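Local coordinates for alpha-galactosidase (Lactobacillus brevis, PDB 3MI6), which probably hydrolyses terminal, non-reducing alpha-D-galactose residues from alpha-galactosides, as a member of glycosyl hydrolase family 36, at residues D[624-627]-D[628-632]; D[92-95]-D[96-100]; D[461-464]-D[465-468]. All coordinates share one frame; numbering follows the deposited sequence.

Contact 1: residues D[624-627]-D[628-632]; sequences AFYK and CYRQL
The rings of F625 and Y629 meet four residues apart, the CE1 corner of the phenylalanine lying 3.7 Å from Y629 CE2. Their planes are 56° apart and their centroids 5.4 Å, an oblique pairing that is neither a stack nor a T. Y629 also brings its ring edge to the F625 carbonyl, with CD2 3.6 Å from F625 O. Y629 gets there because its CG stands beside its own backbone N (chi1 -68°), while F625 holds its CG on the side of its carbonyl carbon.

One residue further on, Y626 and R630 repeat the spacing with a different kind of contact. The aliphatic CG of the arginine touches the tyrosine ring at CE2, 3.7 Å away, and the two side chains run at about a right angle, the ring and guanidinium planes 72° apart. K627 lies alongside R630 and points the same way, both toward E362, which forms a salt bridge with R630 and a long, weak ion pair with K627; K627 NZ also bonds to G360 O. R630 has a second salt bridge to E329, and Y626 OH is tied to G600 O and to L602 N at barrel strand 601-604.

Behind these side chains the backbone leaves its helix. C628 N still bonds to A624 O at 3.0 Å, but Y629 N is shared between F625 O and, weakly, Y626 O, and Y629 leaves helical angles. R630 N adds a weak bond to K627 O. This is a break between two consecutive helices, 613-628 and 630-635, with Y629 as N-cap of the second, at the end of the (beta/alpha)8 barrel domain; F625 and Y629 pack on strands 663-670 and 728-736 of the C-terminal beta domain.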
loop_
_atom_site.group_PDB
_atom_site.type_symbol
_atom_site.label_atom_id
_atom_site.label_comp_id
_atom_site.label_asym_id
_atom_site.label_seq_id
_atom_site.Cartn_x
_atom_site.Cartn_y
_atom_site.Cartn_z
ATOM N N ALA D 624 40.595 7.442 21.682
ATOM C CA ALA D 624 41.535 8.215 20.860
ATOM C C ALA D 624 40.912 8.511 19.506
ATOM O O ALA D 624 41.041 9.607 18.967
ATOM C CB ALA D 624 42.819 7.465 20.684
ATOM N N PHE D 625 40.221 7.521 18.964
ATOM C CA PHE D 625 39.540 7.706 17.702
ATOM C C PHE D 625 38.461 8.770 17.834
ATOM O O PHE D 625 38.372 9.683 17.011
ATOM C CB PHE D 625 38.908 6.399 17.225
ATOM C CG PHE D 625 38.157 6.536 15.937
ATOM C CD1 PHE D 625 38.832 6.782 14.754
ATOM C CD2 PHE D 625 36.785 6.417 15.902
ATOM C CE1 PHE D 625 38.155 6.907 13.571
ATOM C CE2 PHE D 625 36.097 6.536 14.710
ATOM C CZ PHE D 625 36.781 6.778 13.552
ATOM N N TYR D 626 37.630 8.641 18.864
ATOM C CA TYR D 626 36.525 9.562 19.037
ATOM C C TYR D 626 37.021 10.980 19.243
ATOM O O TYR D 626 36.462 11.927 18.673
ATOM C CB TYR D 626 35.650 9.145 20.204
ATOM C CG TYR D 626 34.454 10.042 20.409
ATOM C CD1 TYR D 626 33.332 9.930 19.595
ATOM C CD2 TYR D 626 34.436 10.997 21.426
ATOM C CE1 TYR D 626 32.224 10.751 19.783
ATOM C CE2 TYR D 626 33.337 11.824 21.622
ATOM C CZ TYR D 626 32.234 11.694 20.804
ATOM O OH TYR D 626 31.137 12.494 21.000
ATOM N N LYS D 627 38.066 11.123 20.063
ATOM C CA LYS D 627 38.653 12.433 20.345
ATOM C C LYS D 627 39.206 13.094 19.073
ATOM O O LYS D 627 39.009 14.289 18.849
ATOM C CB LYS D 627 39.765 12.318 21.390
ATOM C CG LYS D 627 39.324 12.018 22.822
ATOM C CD LYS D 627 40.551 11.953 23.733
ATOM C CE LYS D 627 40.175 11.856 25.188
ATOM N NZ LYS D 627 41.379 11.935 26.077
ATOM N N CYS D 628 39.902 12.302 18.260
ATOM C CA CYS D 628 40.495 12.749 16.995
ATOM C C CYS D 628 39.419 13.386 16.130
ATOM O O CYS D 628 39.657 14.378 15.462
ATOM C CB CYS D 628 41.137 11.544 16.274
ATOM S SG CYS D 628 42.244 11.813 14.796
ATOM N N TYR D 629 38.216 12.833 16.168
ATOM C CA TYR D 629 37.182 13.284 15.264
ATOM C C TYR D 629 35.983 13.808 16.022
ATOM O O TYR D 629 34.846 13.710 15.552
ATOM C CB TYR D 629 36.752 12.140 14.333
ATOM C CG TYR D 629 37.796 11.709 13.329
ATOM C CD1 TYR D 629 38.007 12.436 12.166
ATOM C CD2 TYR D 629 38.562 10.573 13.535
ATOM C CE1 TYR D 629 38.958 12.051 11.237
ATOM C CE2 TYR D 629 39.514 10.180 12.612
ATOM C CZ TYR D 629 39.706 10.927 11.462
ATOM O OH TYR D 629 40.653 10.551 10.538
ATOM N N ARG D 630 36.223 14.377 17.194
ATOM C CA ARG D 630 35.108 14.767 18.039
ATOM C C ARG D 630 34.260 15.873 17.408
ATOM O O ARG D 630 33.037 15.824 17.475
ATOM C CB ARG D 630 35.588 15.165 19.438
ATOM C CG ARG D 630 34.517 15.106 20.526
ATOM C CD ARG D 630 34.844 16.124 21.577
ATOM N NE ARG D 630 35.411 15.587 22.815
ATOM C CZ ARG D 630 36.704 15.599 23.127
ATOM N NH1 ARG D 630 37.598 16.089 22.278
ATOM N NH2 ARG D 630 37.104 15.102 24.289
ATOM N N GLN D 631 34.912 16.851 16.787
ATOM C CA GLN D 631 34.215 17.979 16.172
ATOM C C GLN D 631 33.275 17.506 15.062
ATOM O O GLN D 631 32.149 18.013 14.888
ATOM C CB GLN D 631 35.241 18.969 15.626
ATOM C CG GLN D 631 34.681 20.312 15.184
ATOM C CD GLN D 631 34.162 21.147 16.338
ATOM O OE1 GLN D 631 34.571 20.950 17.477
ATOM N NE2 GLN D 631 33.253 22.084 16.048
ATOM N N LEU D 632 33.751 16.518 14.311
ATOM C CA LEU D 632 32.991 15.933 13.216
ATOM C C LEU D 632 31.769 15.159 13.747
ATOM O O LEU D 632 30.635 15.369 13.310
ATOM C CB LEU D 632 33.917 15.013 12.427
ATOM C CG LEU D 632 33.394 14.395 11.134
ATOM C CD1 LEU D 632 32.756 15.456 10.250
ATOM C CD2 LEU D 632 34.500 13.657 10.387
#

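Contact 2: residues D[92-95]-D[96-100]; sequences VTQA and NGSRI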
loop_
_atom_site.group_PDB
_atom_site.type_symbol
_atom_site.label_atom_id
_atom_site.label_comp_id
_atom_site.label_asym_id
_atom_site.label_seq_id
_atom_site.Cartn_x
_atom_site.Cartn_y
_atom_site.Cartn_z
ATOM N N VAL D 92 -11.767 31.503 25.851
ATOM C CA VAL D 92 -11.835 32.315 27.067
ATOM C C VAL D 92 -13.233 32.348 27.683
ATOM O O VAL D 92 -14.197 32.707 27.017
ATOM C CB VAL D 92 -11.452 33.785 26.811
ATOM C CG1 VAL D 92 -11.078 34.474 28.130
ATOM C CG2 VAL D 92 -10.330 33.893 25.813
ATOM N N THR D 93 -13.322 32.003 28.964
ATOM C CA THR D 93 -14.580 32.007 29.696
ATOM C C THR D 93 -14.709 33.293 30.507
ATOM O O THR D 93 -13.778 33.682 31.226
ATOM C CB THR D 93 -14.667 30.807 30.688
ATOM O OG1 THR D 93 -14.333 29.584 30.021
ATOM C CG2 THR D 93 -16.078 30.677 31.286
ATOM N N GLN D 94 -15.864 33.947 30.408
ATOM C CA GLN D 94 -16.112 35.149 31.195
ATOM C C GLN D 94 -16.656 34.829 32.578
ATOM O O GLN D 94 -16.853 33.665 32.927
ATOM C CB GLN D 94 -17.073 36.075 30.469
ATOM C CG GLN D 94 -16.565 36.566 29.122
ATOM C CD GLN D 94 -17.655 37.225 28.301
ATOM O OE1 GLN D 94 -18.403 38.054 28.816
ATOM N NE2 GLN D 94 -17.757 36.852 27.018
ATOM N N ALA D 95 -16.877 35.880 33.367
ATOM C CA ALA D 95 -17.502 35.751 34.683
ATOM C C ALA D 95 -18.907 35.171 34.550
ATOM O O ALA D 95 -19.395 34.508 35.460
ATOM C CB ALA D 95 -17.540 37.090 35.380
ATOM N N ASN D 96 -19.531 35.391 33.397
ATOM C CA ASN D 96 -20.914 34.982 33.177
ATOM C C ASN D 96 -21.079 33.622 32.526
ATOM O O ASN D 96 -22.202 33.133 32.390
ATOM C CB ASN D 96 -21.674 36.026 32.343
ATOM C CG ASN D 96 -21.245 36.048 30.877
ATOM O OD1 ASN D 96 -20.210 35.490 30.504
ATOM N ND2 ASN D 96 -22.040 36.704 30.042
ATOM N N GLY D 97 -19.974 33.028 32.095
ATOM C CA GLY D 97 -20.024 31.695 31.526
ATOM C C GLY D 97 -19.905 31.643 30.018
ATOM O O GLY D 97 -19.615 30.592 29.451
ATOM N N SER D 98 -20.140 32.776 29.370
ATOM C CA SER D 98 -19.985 32.909 27.926
ATOM C C SER D 98 -18.548 32.615 27.483
ATOM O O SER D 98 -17.579 33.007 28.141
ATOM C CB SER D 98 -20.405 34.316 27.505
ATOM O OG SER D 98 -20.134 34.580 26.144
ATOM N N ARG D 99 -18.418 31.918 26.360
ATOM C CA ARG D 99 -17.117 31.521 25.859
ATOM C C ARG D 99 -16.844 32.140 24.484
ATOM O O ARG D 99 -15.886 31.764 23.791
ATOM C CB ARG D 99 -17.030 29.990 25.801
ATOM C CG ARG D 99 -17.130 29.304 27.169
ATOM C CD ARG D 99 -17.233 27.797 27.026
ATOM N NE ARG D 99 -18.296 27.431 26.093
ATOM C CZ ARG D 99 -19.589 27.425 26.408
ATOM N NH1 ARG D 99 -19.964 27.764 27.631
ATOM N NH2 ARG D 99 -20.509 27.084 25.510
ATOM N N ILE D 100 -17.692 33.087 24.090
ATOM C CA ILE D 100 -17.525 33.769 22.822
ATOM C C ILE D 100 -16.401 34.792 22.896
ATOM O O ILE D 100 -16.224 35.469 23.905
ATOM C CB ILE D 100 -18.812 34.445 22.374
ATOM C CG1 ILE D 100 -19.958 33.441 22.401
ATOM C CG2 ILE D 100 -18.651 35.015 20.991
ATOM C CD1 ILE D 100 -19.584 32.074 21.895
HETATM O O HOH W 1 -13.320 31.836 23.441
HETATM O O HOH W 2 -13.864 35.578 25.937
#
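Q94 and N96 lie side by side and point the same way across a type I beta turn that runs from Q94 to G97 and reverses the chain after strand 90-93. Their amide planes are only 26° apart. The closest touch is N96 OD1 against Q94 CB, 3.2 Å, rather than one amide against the other. N96 reaches this place with its CG between its backbone N and carbonyl carbon (chi1 72°), which folds the amide back over the turn. There OD1 takes the N-H of S98 in an Asx turn, 2.9 Å from S98 N, with the donor standing above the amide plane rather than on a lone pair.

The Q94 side chain extends alongside S98, its NE2 nearing S98 CB. T93 and R99 also lie side by side, OG1 of the threonine near R99 CG (4.0 Å); that hydroxyl bonds to N177 on strand 174-186. R99 bends at chi3 and carries its guanidinium away, to a salt bridge with E280 of the second subunit. That subunit also packs P436 on N96 and A435 on S98 and I100, and its S494 hydroxyl bonds to A95 O, so this turn of the N-terminal domain forms part of a subunit interface.

Two backbone bonds close the turn and the loop after it. Q94 N points almost straight at S98 O, 3.0 Å away, whereas G97 N comes to Q94 O from above the carbonyl plane at 3.3 Å. G97 itself has positive phi (104°), a backbone shape in which a CB would run into the preceding carbonyl oxygen. Away from the turn a water bridges V92 N and R99 O, and a second donates to V92 O and to I100 O, 3.1 Å from each.

Contact 3: residues D[461-464]-D[465-468]; sequences FKLM and SQMI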
loop_
_atom_site.group_PDB
_atom_site.type_symbol
_atom_site.label_atom_id
_atom_site.label_comp_id
_atom_site.label_asym_id
_atom_site.label_seq_id
_atom_site.Cartn_x
_atom_site.Cartn_y
_atom_site.Cartn_z
ATOM N N PHE D 461 17.472 25.052 45.193
ATOM C CA PHE D 461 18.574 25.870 44.716
ATOM C C PHE D 461 19.681 25.960 45.755
ATOM O O PHE D 461 20.851 25.815 45.436
ATOM C CB PHE D 461 18.126 27.272 44.336
ATOM C CG PHE D 461 19.274 28.202 44.076
ATOM C CD1 PHE D 461 19.830 28.302 42.811
ATOM C CD2 PHE D 461 19.820 28.949 45.100
ATOM C CE1 PHE D 461 20.892 29.146 42.571
ATOM C CE2 PHE D 461 20.878 29.790 44.871
ATOM C CZ PHE D 461 21.419 29.890 43.608
ATOM N N LYS D 462 19.310 26.213 47.005
ATOM C CA LYS D 462 20.304 26.323 48.062
ATOM C C LYS D 462 21.085 25.023 48.248
ATOM O O LYS D 462 22.307 25.049 48.349
ATOM C CB LYS D 462 19.669 26.766 49.383
ATOM C CG LYS D 462 20.629 26.652 50.566
ATOM C CD LYS D 462 20.025 27.135 51.872
ATOM C CE LYS D 462 20.861 26.658 53.059
ATOM N NZ LYS D 462 20.139 26.817 54.354
ATOM N N LEU D 463 20.379 23.894 48.284
ATOM C CA LEU D 463 21.005 22.584 48.463
ATOM C C LEU D 463 21.954 22.169 47.333
ATOM O O LEU D 463 22.996 21.542 47.567
ATOM C CB LEU D 463 19.941 21.509 48.665
ATOM C CG LEU D 463 19.978 20.999 50.104
ATOM C CD1 LEU D 463 18.943 19.919 50.369
ATOM C CD2 LEU D 463 21.377 20.491 50.395
HETATM N N MSE D 464 21.596 22.519 46.104
HETATM C CA MSE D 464 22.406 22.129 44.958
HETATM C C MSE D 464 23.641 23.008 44.769
HETATM O O MSE D 464 24.730 22.497 44.487
HETATM C CB MSE D 464 21.559 22.080 43.697
HETATM C CG MSE D 464 20.631 20.900 43.689
HETATM SE SE MSE D 464 19.669 20.692 42.009
HETATM C CE MSE D 464 17.874 20.781 42.706
ATOM N N SER D 465 23.475 24.320 44.935
ATOM C CA SER D 465 24.597 25.246 44.831
ATOM C C SER D 465 25.610 24.978 45.936
ATOM O O SER D 465 26.811 25.108 45.730
ATOM C CB SER D 465 24.119 26.696 44.854
ATOM O OG SER D 465 23.185 26.891 45.889
ATOM N N GLN D 466 25.128 24.576 47.102
ATOM C CA GLN D 466 26.036 24.235 48.183
ATOM C C GLN D 466 26.908 23.061 47.780
ATOM O O GLN D 466 28.051 22.950 48.222
ATOM C CB GLN D 466 25.273 23.913 49.467
ATOM C CG GLN D 466 24.637 25.127 50.110
ATOM C CD GLN D 466 24.030 24.828 51.463
ATOM O OE1 GLN D 466 23.857 23.664 51.843
ATOM N NE2 GLN D 466 23.694 25.882 52.201
HETATM N N MSE D 467 26.363 22.197 46.928
HETATM C CA MSE D 467 27.065 20.999 46.483
HETATM C C MSE D 467 28.013 21.279 45.311
HETATM O O MSE D 467 29.072 20.652 45.183
HETATM C CB MSE D 467 26.063 19.913 46.113
HETATM C CG MSE D 467 26.682 18.528 45.991
HETATM SE SE MSE D 467 27.422 17.826 47.669
HETATM C CE MSE D 467 25.913 18.248 48.838
ATOM N N ILE D 468 27.620 22.228 44.464
ATOM C CA ILE D 468 28.441 22.671 43.346
ATOM C C ILE D 468 29.655 23.429 43.847
ATOM O O ILE D 468 30.751 23.265 43.309
ATOM C CB ILE D 468 27.655 23.588 42.406
ATOM C CG1 ILE D 468 26.556 22.808 41.689
ATOM C CG2 ILE D 468 28.572 24.226 41.397
ATOM C CD1 ILE D 468 25.564 23.700 40.964
#
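F461 starts the run of contacts on helix 454-471, which in the (beta/alpha)8 barrel lies in the connection between the parallel, neighbouring barrel strands 408-413 and 475-478. Its carbonyl oxygen receives both donors of S465: the backbone N at 3.1 Å and the hydroxyl OG at 2.6 Å, which approach from opposite faces of the carbonyl plane. S465 can fold its hydroxyl back because OG sits between its own N and carbonyl carbon (chi1 47°). The same OG lies over one face of the F461 ring, 3.8 Å above the plane and displaced toward the rim. The ring also makes a cation-pi contact with R514 of helix 500-518.

K462 follows on the exposed side. Its long chain, fully extended, crosses Q466 obliquely, and the glutamine amide end lies against its methylenes, with no polar pairing between the two side chains. Underneath, K462 O accepts the Q466 N-H at 3.1 Å.

L463 takes a lighter part: its CD2 approaches Q466 OE1 and its carbonyl holds M467 N only weakly.

M464, a selenomethionine, is buried and turns its side chain inward, packing on L511 and L515 of helix 500-518 and on F413 of strand 408-413. It comes to about 5 Å from the side chain of W478, a predicted substrate-binding residue, so this helix lies against strand 475-478, whose end carries some of the predicted substrate-binding residues. M467 also packs on F413. The backbone turn ends with I468 N in the carbonyl plane of M464 O, 2.9 Å away, while I468 CG1 rests 3.4 Å from that oxygen.

Along the chain the order is contact 2, contact 3, contact 1. Contact 2 belongs to the N-terminal beta domain, whereas contacts 3 and 1 both lie in the (beta/alpha)8 barrel domain, on helix 454-471 and at the junction of helices 613-628 and 630-635. None touches another: the centres of 1 and 3 are 34 Å apart, those of 2 and 3 are 45 Å, and those of 1 and 2 are 60 Å, on opposite sides of the chain's centre. Each has its own surroundings: contact 2 faces a neighbouring subunit, contact 3 packs within the barrel domain, and contact 1 joins the barrel to the C-terminal beta domain.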